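Local coordinates for AlyGC (Glaciecola chathamensis, PDB 5GKD), which probably cleaves alginate by beta-elimination, as a polysaccharide lyase of family 6 that carries a bound calcium ion, at residues T30-V36 and F59-N65; L78-Y84 and V109-S115. All blocks are in the same frame, centred on the assembly; numbering follows the deposited sequence.

Contact 1 of 2, residues T30-V36 and F59-N65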
ATOM      1  N   THR A  30      -4.689  29.327 -17.108  1.00 22.17           N
ATOM      2  CA  THR A  30      -4.191  28.136 -16.438  1.00 22.02           C
ATOM      3  C   THR A  30      -3.163  27.459 -17.342  1.00 21.49           C
ATOM      4  O   THR A  30      -3.488  27.029 -18.449  1.00 24.63           O
ATOM      5  CB  THR A  30      -5.351  27.196 -16.098  1.00 25.77           C
ATOM      6  OG1 THR A  30      -6.244  27.855 -15.185  1.00 23.02           O
ATOM      7  CG2 THR A  30      -4.848  25.908 -15.480  1.00 23.74           C
ATOM      8  N   TRP A  31      -1.921  27.398 -16.880  1.00 22.27           N
ATOM      9  CA  TRP A  31      -0.831  26.755 -17.608  1.00 23.03           C
ATOM     10  C   TRP A  31      -0.596  25.400 -16.967  1.00 22.09           C
ATOM     11  O   TRP A  31      -0.030  25.326 -15.874  1.00 22.65           O
ATOM     12  CB  TRP A  31       0.445  27.590 -17.563  1.00 20.23           C
ATOM     13  CG  TRP A  31       0.291  28.952 -18.104  1.00 17.38           C
ATOM     14  CD1 TRP A  31      -0.519  29.933 -17.634  1.00 16.98           C
ATOM     15  CD2 TRP A  31       0.975  29.497 -19.228  1.00 18.07           C
ATOM     16  NE1 TRP A  31      -0.394  31.052 -18.399  1.00 17.81           N
ATOM     17  CE2 TRP A  31       0.526  30.816 -19.384  1.00 16.81           C
ATOM     18  CE3 TRP A  31       1.934  28.994 -20.119  1.00 19.42           C
ATOM     19  CZ2 TRP A  31       0.999  31.650 -20.389  1.00 16.34           C
ATOM     20  CZ3 TRP A  31       2.408  29.827 -21.124  1.00 21.33           C
ATOM     21  CH2 TRP A  31       1.934  31.138 -21.254  1.00 17.24           C
ATOM     22  N   ARG A  32      -1.019  24.336 -17.638  1.00 19.86           N
ATOM     23  CA  ARG A  32      -0.942  23.000 -17.069  1.00 22.77           C
ATOM     24  C   ARG A  32       0.327  22.300 -17.540  1.00 23.31           C
ATOM     25  O   ARG A  32       0.740  22.449 -18.690  1.00 25.04           O
ATOM     26  CB  ARG A  32      -2.183  22.175 -17.432  1.00 25.99           C
ATOM     27  CG  ARG A  32      -2.227  20.805 -16.751  1.00 26.93           C
ATOM     28  CD  ARG A  32      -3.591  20.424 -16.181  1.00 26.90           C
ATOM     29  NE  ARG A  32      -3.492  19.157 -15.450  1.00 36.95           N
ATOM     30  CZ  ARG A  32      -3.745  18.970 -14.146  1.00 32.86           C
ATOM     31  NH1 ARG A  32      -4.161  19.966 -13.356  1.00 26.27           N
ATOM     32  NH2 ARG A  32      -3.581  17.757 -13.629  1.00 24.53           N
ATOM     33  N   ASP A  33       0.957  21.554 -16.635  1.00 22.00           N
ATOM     34  CA  ASP A  33       2.150  20.773 -16.961  1.00 20.20           C
ATOM     35  C   ASP A  33       3.239  21.643 -17.588  1.00 21.23           C
ATOM     36  O   ASP A  33       3.862  21.267 -18.575  1.00 22.70           O
ATOM     37  CB  ASP A  33       1.804  19.609 -17.898  1.00 24.13           C
ATOM     38  CG  ASP A  33       0.740  18.677 -17.327  1.00 25.74           C
ATOM     39  OD1 ASP A  33       0.594  18.571 -16.094  1.00 22.07           O
ATOM     40  OD2 ASP A  33       0.050  18.033 -18.134  1.00 30.12           O
ATOM     41  N   PHE A  34       3.465  22.821 -17.014  1.00 22.22           N
ATOM     42  CA  PHE A  34       4.429  23.787 -17.529  1.00 18.12           C
ATOM     43  C   PHE A  34       5.678  23.759 -16.648  1.00 21.29           C
ATOM     44  O   PHE A  34       5.698  24.360 -15.574  1.00 18.89           O
ATOM     45  CB  PHE A  34       3.813  25.183 -17.565  1.00 19.45           C
ATOM     46  CG  PHE A  34       4.625  26.195 -18.335  1.00 21.64           C
ATOM     47  CD1 PHE A  34       5.660  25.794 -19.169  1.00 17.92           C
ATOM     48  CD2 PHE A  34       4.354  27.546 -18.225  1.00 18.52           C
ATOM     49  CE1 PHE A  34       6.390  26.720 -19.879  1.00 17.21           C
ATOM     50  CE2 PHE A  34       5.103  28.473 -18.934  1.00 18.44           C
ATOM     51  CZ  PHE A  34       6.115  28.056 -19.758  1.00 15.65           C
ATOM     52  N   GLU A  35       6.728  23.086 -17.126  1.00 19.53           N
ATOM     53  CA  GLU A  35       8.038  23.078 -16.471  1.00 19.61           C
ATOM     54  C   GLU A  35       8.832  24.277 -16.975  1.00 20.35           C
ATOM     55  O   GLU A  35       9.417  24.236 -18.055  1.00 18.40           O
ATOM     56  CB  GLU A  35       8.775  21.772 -16.746  1.00 19.84           C
ATOM     57  CG  GLU A  35       8.134  20.564 -16.112  1.00 21.95           C
ATOM     58  CD  GLU A  35       8.885  19.268 -16.388  1.00 26.15           C
ATOM     59  OE1 GLU A  35       9.978  19.062 -15.815  1.00 32.31           O
ATOM     60  OE2 GLU A  35       8.366  18.446 -17.160  1.00 28.69           O
ATOM     61  N   VAL A  36       8.858  25.349 -16.187  1.00 21.92           N
ATOM     62  CA  VAL A  36       9.440  26.619 -16.600  1.00 18.98           C
ATOM     63  C   VAL A  36      10.934  26.589 -16.321  1.00 21.48           C
ATOM     64  O   VAL A  36      11.351  26.372 -15.184  1.00 22.43           O
ATOM     65  CB  VAL A  36       8.779  27.796 -15.868  1.00 21.19           C
ATOM     66  CG1 VAL A  36       9.433  29.107 -16.276  1.00 18.83           C
ATOM     67  CG2 VAL A  36       7.272  27.813 -16.121  1.00 18.41           C
ATOM     68  N   PHE A  59      -2.083  30.755 -13.220  1.00 20.35           N
ATOM     69  CA  PHE A  59      -1.949  29.534 -12.451  1.00 19.18           C
ATOM     70  C   PHE A  59      -1.050  28.574 -13.197  1.00 18.92           C
ATOM     71  O   PHE A  59      -1.199  28.400 -14.409  1.00 24.03           O
ATOM     72  CB  PHE A  59      -3.320  28.892 -12.221  1.00 20.48           C
ATOM     73  CG  PHE A  59      -4.293  29.799 -11.561  1.00 21.63           C
ATOM     74  CD1 PHE A  59      -4.237  30.012 -10.195  1.00 20.71           C
ATOM     75  CD2 PHE A  59      -5.260  30.456 -12.302  1.00 24.16           C
ATOM     76  CE1 PHE A  59      -5.132  30.847  -9.576  1.00 23.61           C
ATOM     77  CE2 PHE A  59      -6.159  31.305 -11.680  1.00 25.55           C
ATOM     78  CZ  PHE A  59      -6.091  31.498 -10.314  1.00 25.48           C
ATOM     79  N   LEU A  60      -0.133  27.956 -12.477  1.00 19.80           N
ATOM     80  CA  LEU A  60       0.690  26.880 -13.001  1.00 18.21           C
ATOM     81  C   LEU A  60       0.257  25.613 -12.282  1.00 20.40           C
ATOM     82  O   LEU A  60       0.449  25.490 -11.068  1.00 16.64           O
ATOM     83  CB  LEU A  60       2.176  27.160 -12.813  1.00 15.72           C
ATOM     84  CG  LEU A  60       2.792  27.938 -13.974  1.00 20.42           C
ATOM     85  CD1 LEU A  60       2.267  29.342 -13.987  1.00 19.82           C
ATOM     86  CD2 LEU A  60       4.299  27.936 -13.939  1.00 19.40           C
ATOM     87  N   THR A  61      -0.319  24.677 -13.032  1.00 17.23           N
ATOM     88  CA  THR A  61      -1.018  23.533 -12.465  1.00 18.24           C
ATOM     89  C   THR A  61      -0.455  22.229 -13.026  1.00 18.75           C
ATOM     90  O   THR A  61       0.412  22.213 -13.904  1.00 20.13           O
ATOM     91  CB  THR A  61      -2.528  23.609 -12.735  1.00 21.87           C
ATOM     92  OG1 THR A  61      -2.790  23.442 -14.141  1.00 21.62           O
ATOM     93  CG2 THR A  61      -3.093  24.937 -12.263  1.00 18.34           C
ATOM     94  N   GLY A  62      -0.959  21.123 -12.505  1.00 18.15           N
ATOM     95  CA  GLY A  62      -0.449  19.830 -12.920  1.00 21.43           C
ATOM     96  C   GLY A  62       1.013  19.696 -12.561  1.00 20.58           C
ATOM     97  O   GLY A  62       1.465  20.171 -11.514  1.00 18.39           O
ATOM     98  N   GLN A  63       1.774  19.061 -13.450  1.00 21.94           N
ATOM     99  CA  GLN A  63       3.196  18.814 -13.200  1.00 22.22           C
ATOM    100  C   GLN A  63       4.014  19.979 -13.747  1.00 20.31           C
ATOM    101  O   GLN A  63       4.767  19.861 -14.706  1.00 23.00           O
ATOM    102  CB  GLN A  63       3.627  17.474 -13.783  1.00 19.73           C
ATOM    103  CG  GLN A  63       3.290  16.309 -12.865  1.00 23.31           C
ATOM    104  CD  GLN A  63       1.798  16.250 -12.565  1.00 25.56           C
ATOM    105  OE1 GLN A  63       1.006  15.826 -13.408  1.00 30.44           O
ATOM    106  NE2 GLN A  63       1.405  16.726 -11.394  1.00 24.58           N
ATOM    107  N   SER A  64       3.831  21.130 -13.097  1.00 20.44           N
ATOM    108  CA  SER A  64       4.535  22.370 -13.378  1.00 18.28           C
ATOM    109  C   SER A  64       5.613  22.588 -12.331  1.00 19.30           C
ATOM    110  O   SER A  64       5.533  22.069 -11.216  1.00 18.80           O
ATOM    111  CB  SER A  64       3.581  23.565 -13.367  1.00 16.85           C
ATOM    112  OG  SER A  64       2.667  23.532 -14.428  1.00 19.87           O
ATOM    113  N   ASN A  65       6.622  23.368 -12.699  1.00 17.28           N
ATOM    114  CA  ASN A  65       7.665  23.758 -11.758  1.00 19.95           C
ATOM    115  C   ASN A  65       8.409  24.945 -12.360  1.00 18.51           C
ATOM    116  O   ASN A  65       8.058  25.439 -13.433  1.00 20.05           O
ATOM    117  CB  ASN A  65       8.586  22.578 -11.417  1.00 21.66           C
ATOM    118  CG  ASN A  65       9.379  22.059 -12.620  1.00 21.53           C
ATOM    119  OD1 ASN A  65       9.544  22.745 -13.619  1.00 21.47           O
ATOM    120  ND2 ASN A  65       9.875  20.835 -12.508  1.00 20.16           N
TER
HETATM  121  O   HOH W   1      -1.079  16.952 -14.843  1.00 27.18           O
HETATM  122  O   HOH W   2      -5.488  22.548 -13.870  1.00 30.42           O
HETATM  123  O   HOH W   3       5.098  18.286 -16.935  1.00 28.63           O
HETATM  124  O   HOH W   4      12.047  20.323 -14.823  1.00 31.80           O
HETATM  125  O   HOH W   5      11.738  23.603 -15.088  1.00 18.37           O
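Backbone hydrogen bonds pair Thr30, Trp31 and Arg32 with Phe59, Leu60 and Thr61 in parallel, starting with Trp31 N to Phe59 O (2.8 Å, nearly straight at 173°). Beyond Arg32 the pairing slips by one residue at the bend and resumes between Glu35 and Asn65, with Asn65 N bonded to Phe34 O and Val36 N to Asn65 O.

Side chains supply the polar links at the bend. Asp33 OD1 accepts from the backbone N of Gln63 on its anti lone pair, at 2.9 Å. Ser64 OG, held beside its own backbone N (chi1 -68°), accepts from Phe34 N at 2.8 Å and donates to Thr61 O at 2.7 Å; Asp33 N reaches the same carbonyl from the opposite face of its plane. Strand 29-32 pairs with 58-62 on one face and 35-41 with 65-69 on another, this bend between them, as in the right-handed parallel beta-helix of the pectate lyase-like clan.

Among the charged groups, the Arg32 guanidinium lies flat over Gly62, with CA 3.6 Å above its plane, and a water joins NH1 to Thr61 OG1. The carboxylate of Glu35 reaches Lys475 of the second subunit in a salt bridge.

Apolar contacts gather on the side of Trp31 and Leu60. Leu60 CD2 meets Val36 CG2 at 3.7 Å, and Val36 CG2 also sits over the centre of the Phe34 ring.

Contact 2 of 2, residues L78-Y84 and V109-S115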
ATOM      1  N   LEU A  78       2.915  34.632  -9.735  1.00 15.58           N
ATOM      2  CA  LEU A  78       2.457  33.318 -10.168  1.00 17.86           C
ATOM      3  C   LEU A  78       1.824  32.583  -8.995  1.00 17.46           C
ATOM      4  O   LEU A  78       2.172  32.814  -7.831  1.00 20.11           O
ATOM      5  CB  LEU A  78       3.622  32.474 -10.728  1.00 18.04           C
ATOM      6  CG  LEU A  78       4.543  33.128 -11.767  1.00 17.05           C
ATOM      7  CD1 LEU A  78       5.696  32.206 -12.134  1.00 12.91           C
ATOM      8  CD2 LEU A  78       3.727  33.528 -12.997  1.00 18.51           C
ATOM      9  N   VAL A  79       0.909  31.678  -9.314  1.00 18.21           N
ATOM     10  CA  VAL A  79       0.266  30.805  -8.342  1.00 15.88           C
ATOM     11  C   VAL A  79       0.465  29.365  -8.803  1.00 19.46           C
ATOM     12  O   VAL A  79       0.006  28.995  -9.892  1.00 17.82           O
ATOM     13  CB  VAL A  79      -1.231  31.106  -8.189  1.00 18.14           C
ATOM     14  CG1 VAL A  79      -1.865  30.142  -7.175  1.00 15.53           C
ATOM     15  CG2 VAL A  79      -1.459  32.557  -7.766  1.00 18.23           C
ATOM     16  N   PHE A  80       1.146  28.556  -7.985  1.00 18.63           N
ATOM     17  CA  PHE A  80       1.174  27.112  -8.179  1.00 16.05           C
ATOM     18  C   PHE A  80       0.079  26.491  -7.318  1.00 18.24           C
ATOM     19  O   PHE A  80       0.037  26.707  -6.104  1.00 18.57           O
ATOM     20  CB  PHE A  80       2.528  26.494  -7.825  1.00 15.65           C
ATOM     21  CG  PHE A  80       3.678  26.985  -8.656  1.00 15.82           C
ATOM     22  CD1 PHE A  80       4.243  28.239  -8.423  1.00 18.11           C
ATOM     23  CD2 PHE A  80       4.223  26.188  -9.636  1.00 16.67           C
ATOM     24  CE1 PHE A  80       5.298  28.703  -9.194  1.00 15.03           C
ATOM     25  CE2 PHE A  80       5.288  26.637 -10.404  1.00 19.01           C
ATOM     26  CZ  PHE A  80       5.826  27.891 -10.179  1.00 17.34           C
ATOM     27  N   LYS A  81      -0.804  25.726  -7.952  1.00 18.64           N
ATOM     28  CA  LYS A  81      -1.900  25.039  -7.280  1.00 19.53           C
ATOM     29  C   LYS A  81      -2.361  23.919  -8.196  1.00 18.51           C
ATOM     30  O   LYS A  81      -1.974  23.859  -9.363  1.00 18.18           O
ATOM     31  CB  LYS A  81      -3.056  25.997  -6.963  1.00 19.76           C
ATOM     32  CG  LYS A  81      -3.855  26.403  -8.197  1.00 20.96           C
ATOM     33  CD  LYS A  81      -5.076  27.234  -7.826  1.00 24.00           C
ATOM     34  CE  LYS A  81      -6.021  27.337  -9.009  1.00 28.49           C
ATOM     35  NZ  LYS A  81      -7.219  28.186  -8.729  1.00 35.55           N
ATOM     36  N   ASP A  82      -3.211  23.044  -7.658  1.00 22.46           N
ATOM     37  CA  ASP A  82      -3.808  21.929  -8.409  1.00 19.15           C
ATOM     38  C   ASP A  82      -2.748  21.125  -9.149  1.00 18.43           C
ATOM     39  O   ASP A  82      -2.867  20.858 -10.343  1.00 19.57           O
ATOM     40  CB  ASP A  82      -4.874  22.422  -9.390  1.00 20.20           C
ATOM     41  CG  ASP A  82      -6.015  23.151  -8.707  1.00 23.39           C
ATOM     42  OD1 ASP A  82      -6.317  22.860  -7.535  1.00 28.15           O
ATOM     43  OD2 ASP A  82      -6.621  24.018  -9.356  1.00 27.80           O
ATOM     44  N   GLY A  83      -1.696  20.743  -8.437  1.00 18.20           N
ATOM     45  CA  GLY A  83      -0.670  19.919  -9.043  1.00 19.16           C
ATOM     46  C   GLY A  83       0.461  19.622  -8.086  1.00 21.53           C
ATOM     47  O   GLY A  83       0.293  19.679  -6.866  1.00 18.47           O
ATOM     48  N   TYR A  84       1.613  19.278  -8.657  1.00 20.10           N
ATOM     49  CA  TYR A  84       2.799  18.954  -7.879  1.00 17.53           C
ATOM     50  C   TYR A  84       3.969  18.782  -8.837  1.00 19.60           C
ATOM     51  O   TYR A  84       3.787  18.377  -9.988  1.00 19.82           O
ATOM     52  CB  TYR A  84       2.602  17.699  -7.015  1.00 17.61           C
ATOM     53  CG  TYR A  84       2.153  16.468  -7.782  1.00 18.95           C
ATOM     54  CD1 TYR A  84       0.815  16.253  -8.063  1.00 19.68           C
ATOM     55  CD2 TYR A  84       3.063  15.521  -8.211  1.00 19.94           C
ATOM     56  CE1 TYR A  84       0.405  15.137  -8.746  1.00 23.10           C
ATOM     57  CE2 TYR A  84       2.658  14.404  -8.903  1.00 22.32           C
ATOM     58  CZ  TYR A  84       1.324  14.221  -9.167  1.00 23.09           C
ATOM     59  OH  TYR A  84       0.910  13.116  -9.851  1.00 28.15           O
ATOM     60  N   VAL A 109       5.032  35.121  -5.228  1.00 21.27           N
ATOM     61  CA  VAL A 109       4.451  33.918  -5.793  1.00 18.85           C
ATOM     62  C   VAL A 109       3.872  33.053  -4.683  1.00 19.28           C
ATOM     63  O   VAL A 109       4.379  32.988  -3.557  1.00 17.11           O
ATOM     64  CB  VAL A 109       5.403  33.113  -6.712  1.00 20.91           C
ATOM     65  CG1 VAL A 109       6.625  33.885  -7.103  1.00 18.23           C
ATOM     66  CG2 VAL A 109       5.699  31.724  -6.190  1.00 19.26           C
ATOM     67  N   VAL A 110       2.761  32.411  -5.026  1.00 17.71           N
ATOM     68  CA  VAL A 110       1.980  31.579  -4.132  1.00 15.22           C
ATOM     69  C   VAL A 110       2.231  30.125  -4.506  1.00 17.49           C
ATOM     70  O   VAL A 110       2.202  29.771  -5.690  1.00 16.65           O
ATOM     71  CB  VAL A 110       0.480  31.905  -4.245  1.00 14.91           C
ATOM     72  CG1 VAL A 110      -0.337  30.948  -3.414  1.00 14.12           C
ATOM     73  CG2 VAL A 110       0.194  33.353  -3.875  1.00 14.55           C
ATOM     74  N   ILE A 111       2.450  29.282  -3.507  1.00 15.47           N
ATOM     75  CA  ILE A 111       2.333  27.842  -3.666  1.00 16.78           C
ATOM     76  C   ILE A 111       1.298  27.367  -2.662  1.00 18.72           C
ATOM     77  O   ILE A 111       1.501  27.496  -1.448  1.00 17.06           O
ATOM     78  CB  ILE A 111       3.667  27.116  -3.461  1.00 18.69           C
ATOM     79  CG1 ILE A 111       4.740  27.698  -4.391  1.00 14.61           C
ATOM     80  CG2 ILE A 111       3.450  25.612  -3.666  1.00 16.50           C
ATOM     81  CD1 ILE A 111       6.096  27.007  -4.295  1.00 15.01           C
ATOM     82  N   ASP A 112       0.198  26.812  -3.163  1.00 19.11           N
ATOM     83  CA  ASP A 112      -0.988  26.522  -2.358  1.00 16.20           C
ATOM     84  C   ASP A 112      -1.352  25.055  -2.547  1.00 18.15           C
ATOM     85  O   ASP A 112      -1.918  24.671  -3.579  1.00 18.24           O
ATOM     86  CB  ASP A 112      -2.140  27.438  -2.766  1.00 18.40           C
ATOM     87  CG  ASP A 112      -3.371  27.239  -1.926  1.00 18.93           C
ATOM     88  OD1 ASP A 112      -3.400  26.313  -1.102  1.00 22.91           O
ATOM     89  OD2 ASP A 112      -4.331  28.008  -2.098  1.00 24.87           O
ATOM     90  N   ASN A 113      -1.014  24.240  -1.556  1.00 16.33           N
ATOM     91  CA  ASN A 113      -1.412  22.840  -1.529  1.00 17.75           C
ATOM     92  C   ASN A 113      -1.006  22.103  -2.802  1.00 19.61           C
ATOM     93  O   ASN A 113      -1.730  21.243  -3.303  1.00 20.86           O
ATOM     94  CB  ASN A 113      -2.917  22.715  -1.273  1.00 19.41           C
ATOM     95  CG  ASN A 113      -3.237  22.788   0.199  1.00 21.83           C
ATOM     96  OD1 ASN A 113      -3.203  21.778   0.895  1.00 20.39           O
ATOM     97  ND2 ASN A 113      -3.492  23.994   0.693  1.00 18.34           N
ATOM     98  N   PHE A 114       0.179  22.430  -3.305  1.00 18.20           N
ATOM     99  CA  PHE A 114       0.816  21.814  -4.474  1.00 17.02           C
ATOM    100  C   PHE A 114       1.559  20.533  -4.093  1.00 18.84           C
ATOM    101  O   PHE A 114       2.743  20.361  -4.404  1.00 18.67           O
ATOM    102  CB  PHE A 114       1.767  22.838  -5.088  1.00 15.80           C
ATOM    103  CG  PHE A 114       2.012  22.679  -6.551  1.00 18.16           C
ATOM    104  CD1 PHE A 114       1.009  22.955  -7.467  1.00 18.34           C
ATOM    105  CD2 PHE A 114       3.268  22.345  -7.017  1.00 15.42           C
ATOM    106  CE1 PHE A 114       1.250  22.857  -8.825  1.00 19.21           C
ATOM    107  CE2 PHE A 114       3.528  22.251  -8.379  1.00 20.49           C
ATOM    108  CZ  PHE A 114       2.510  22.496  -9.287  1.00 20.57           C
ATOM    109  N   SER A 115       0.876  19.627  -3.396  1.00 17.45           N
ATOM    110  CA  SER A 115       1.537  18.510  -2.735  1.00 19.98           C
ATOM    111  C   SER A 115       1.533  17.261  -3.595  1.00 20.99           C
ATOM    112  O   SER A 115       0.549  16.961  -4.271  1.00 21.91           O
ATOM    113  CB  SER A 115       0.858  18.170  -1.405  1.00 20.91           C
ATOM    114  OG  SER A 115       0.983  19.223  -0.504  1.00 20.18           O
TER
HETATM  115  O   HOH W   6      -3.917  23.081  -4.783  1.00 21.51           O
HETATM  116  O   HOH W   7      -1.808  18.272  -5.503  1.00 27.14           O
HETATM  117  O   HOH W   8      -3.038  19.917  -5.630  1.00 36.66           O
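Three backbone hydrogen bonds tie Leu78-Lys81 to Val109-Asp112 as parallel neighbours: Val110 N to Leu78 O, Phe80 N to Val110 O at 2.8 Å, and Asp112 N to Phe80 O, all close to straight. Past Asp112 the direct bonding gives way to water. One water accepts from Asp82 N and donates to Asp112 O at 2.8 Å, while another donates to both Gly83 O and Ser115 O, so the two corners are bridged without a direct bond. Within the second corner, Asn113 ND2 donates to Asp112 OD1 at 2.9 Å, in the plane of its own amide; Asp112 OD2 is taken by Tyr427 and Asn113 OD1 by Arg144.

The packing centres on Phe114. With CG anti to the backbone N (chi1 -153°), its ring reaches across to the other corner and is clasped on both faces. Phe80 CB sits over the centre of one face, a CH-pi contact at 3.9 Å from the centroid. Over the opposite face lies the backbone of the Gly83-Tyr84 peptide, with Tyr84 N 3.4 Å above the plane. The Phe80 ring also presents its edge to the first of these faces, T-shaped, with the planes at 77° and the centroids 5.7 Å apart. Phe114 thereby fills the turn between the two coils. Back along the strands, Phe80 CD1 lies beside Ile111 CG1, the two side chains pointing the same way, and Val79 and Val110 are matched likewise on the other side of the sheet, where Trp426 touches both. Side chains stacked in register on successive coils, here Val79 on Val110 and Phe80 beside Ile111, are characteristic of the parallel beta-helix.

Contacts 1 and 2 show how a beta-helix grows by repeating one parallel pairing. Their centres lie about 9 Å apart, on the same side of the chain's centre, and they follow one another in sequence, contact 1 closing before contact 2 opens. Strand 58-62 of contact 1 is the direct neighbour of strand 73-81 of contact 2, giving the order 29-32, 58-62, 73-81, 105-112. Between them, Leu60 N approaches Val79 O at 2.8 Å and Gly62 N approaches Asp82 O at 2.9 Å, both probable hydrogen bonds. Both contacts belong to the N-terminal part of the chondroitinase B-like region, whose later coils carry the calcium site.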